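Local coordinates for rhusiopathiae surface protein B (Erysipelothrix rhusiopathiae, PDB 3V10), which probably binds collagen as a cell-wall-anchored surface adhesin, this chain being its collagen-binding region, at residues K235-I240 and T259-T264. Numbering follows the deposited sequence.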
loop_
_atom_site.group_PDB
_atom_site.type_symbol
_atom_site.label_atom_id
_atom_site.label_comp_id
_atom_site.label_asym_id
_atom_site.label_seq_id
_atom_site.Cartn_x
_atom_site.Cartn_y
_atom_site.Cartn_z
ATOM N N LYS A 235 -23.702 21.009 3.164
ATOM C CA LYS A 235 -24.986 21.692 3.024
ATOM C C LYS A 235 -26.156 20.954 3.664
ATOM O O LYS A 235 -27.192 21.563 3.947
ATOM C CB LYS A 235 -25.308 21.920 1.543
ATOM C CG LYS A 235 -24.283 22.750 0.784
ATOM C CD LYS A 235 -24.777 23.092 -0.624
ATOM C CE LYS A 235 -25.035 21.846 -1.468
ATOM N NZ LYS A 235 -23.788 21.077 -1.724
ATOM N N GLU A 236 -25.999 19.657 3.910
ATOM C CA GLU A 236 -27.091 18.869 4.472
ATOM C C GLU A 236 -26.862 18.139 5.793
ATOM O O GLU A 236 -27.753 18.109 6.643
ATOM C CB GLU A 236 -27.553 17.823 3.452
ATOM C CG GLU A 236 -28.083 18.371 2.141
ATOM C CD GLU A 236 -28.519 17.260 1.201
ATOM O OE1 GLU A 236 -27.669 16.424 0.823
ATOM O OE2 GLU A 236 -29.715 17.222 0.843
ATOM N N TYR A 237 -25.684 17.550 5.973
ATOM C CA TYR A 237 -25.433 16.760 7.177
ATOM C C TYR A 237 -24.475 17.275 8.239
ATOM O O TYR A 237 -24.542 16.850 9.388
ATOM C CB TYR A 237 -25.004 15.352 6.769
ATOM C CG TYR A 237 -25.978 14.678 5.837
ATOM C CD1 TYR A 237 -25.960 14.935 4.464
ATOM C CD2 TYR A 237 -26.948 13.808 6.331
ATOM C CE1 TYR A 237 -26.889 14.341 3.609
ATOM C CE2 TYR A 237 -27.881 13.211 5.484
ATOM C CZ TYR A 237 -27.846 13.481 4.129
ATOM O OH TYR A 237 -28.774 12.896 3.303
ATOM N N GLY A 238 -23.574 18.172 7.873
ATOM C CA GLY A 238 -22.645 18.667 8.866
ATOM C C GLY A 238 -21.594 19.577 8.282
ATOM O O GLY A 238 -21.857 20.295 7.322
ATOM N N THR A 239 -20.399 19.539 8.861
ATOM C CA THR A 239 -19.313 20.386 8.397
ATOM C C THR A 239 -17.992 19.633 8.356
ATOM O O THR A 239 -17.613 18.957 9.313
ATOM C CB THR A 239 -19.123 21.619 9.314
ATOM O OG1 THR A 239 -20.371 22.310 9.469
ATOM C CG2 THR A 239 -18.095 22.580 8.714
ATOM N N ILE A 240 -17.303 19.749 7.231
ATOM C CA ILE A 240 -15.995 19.135 7.073
ATOM C C ILE A 240 -15.054 20.276 6.724
ATOM O O ILE A 240 -15.291 21.019 5.769
ATOM C CB ILE A 240 -15.980 18.096 5.943
ATOM C CG1 ILE A 240 -16.760 16.853 6.374
ATOM C CG2 ILE A 240 -14.544 17.726 5.593
ATOM C CD1 ILE A 240 -16.870 15.793 5.292
ATOM N N THR A 259 -27.428 6.947 11.541
ATOM C CA THR A 259 -26.865 7.085 10.206
ATOM C C THR A 259 -25.366 6.822 10.194
ATOM O O THR A 259 -24.637 7.306 11.060
ATOM C CB THR A 259 -27.130 8.500 9.651
ATOM O OG1 THR A 259 -28.544 8.734 9.593
ATOM C CG2 THR A 259 -26.544 8.652 8.254
ATOM N N THR A 260 -24.917 6.042 9.214
ATOM C CA THR A 260 -23.501 5.727 9.071
ATOM C C THR A 260 -22.894 6.660 8.034
ATOM O O THR A 260 -23.415 6.792 6.923
ATOM C CB THR A 260 -23.282 4.277 8.597
ATOM O OG1 THR A 260 -23.808 3.368 9.570
ATOM C CG2 THR A 260 -21.797 3.994 8.403
ATOM N N PHE A 261 -21.794 7.307 8.402
ATOM C CA PHE A 261 -21.103 8.222 7.508
ATOM C C PHE A 261 -19.716 7.682 7.228
ATOM O O PHE A 261 -18.927 7.470 8.148
ATOM C CB PHE A 261 -20.980 9.606 8.144
ATOM C CG PHE A 261 -22.297 10.283 8.382
ATOM C CD1 PHE A 261 -22.903 11.028 7.378
ATOM C CD2 PHE A 261 -22.935 10.165 9.611
ATOM C CE1 PHE A 261 -24.134 11.650 7.594
ATOM C CE2 PHE A 261 -24.162 10.781 9.837
ATOM C CZ PHE A 261 -24.762 11.527 8.825
ATOM N N THR A 262 -19.426 7.445 5.956
ATOM C CA THR A 262 -18.121 6.951 5.561
ATOM C C THR A 262 -17.429 8.062 4.788
ATOM O O THR A 262 -17.729 8.296 3.619
ATOM C CB THR A 262 -18.233 5.707 4.665
ATOM O OG1 THR A 262 -19.030 4.714 5.326
ATOM C CG2 THR A 262 -16.856 5.127 4.386
ATOM N N VAL A 263 -16.527 8.764 5.465
ATOM C CA VAL A 263 -15.778 9.847 4.847
ATOM C C VAL A 263 -14.525 9.269 4.198
ATOM O O VAL A 263 -13.716 8.621 4.866
ATOM C CB VAL A 263 -15.351 10.908 5.898
ATOM C CG1 VAL A 263 -14.537 12.008 5.235
ATOM C CG2 VAL A 263 -16.583 11.502 6.573
ATOM N N THR A 264 -14.365 9.496 2.897
ATOM C CA THR A 264 -13.196 8.999 2.190
ATOM C C THR A 264 -12.401 10.159 1.604
ATOM O O THR A 264 -12.948 11.221 1.316
ATOM C CB THR A 264 -13.588 8.026 1.050
ATOM O OG1 THR A 264 -14.443 8.694 0.114
ATOM C CG2 THR A 264 -14.318 6.815 1.620
#
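Y237 pairs with F261, and I240 with V263, across two backbones whose CA atoms stay 9.6 Å apart at both pairs, so side chains alone bridge the gap and no hydrogen bond crosses it. K235-I240 leaves helix 230-236 and passes through an almost fully extended G238 (phi 174°) into strand 239-243; T259-T264 runs into strand 260-269 of the facing sheet. With CG anti to the carbonyl carbon (chi1 -64°), the F261 ring extends from its strand with CE1 leading, 3.8 Å from CD2 of Y237, which lies near the plane of the F261 ring, at its edge. The two ring planes are inclined at 67°, an oblique meeting with centroids 5.9 Å apart. The CG2 methyl of T259 sits over one face of the F261 ring, toward the rim. Tyrosine suits its partly exposed place: its ring carbons join the apolar layer while OH hydrogen-bonds to NZ of K226. CD1 of I240 only loosely meets CG1 of V263, 4.4 Å away, branched aliphatic chains that suit both a strand and a buried interior. The contact thus adds modest, wholly apolar burial, extended by I251 against F261 and V249 against I240, consistent with the core of an immunoglobulin-like sandwich.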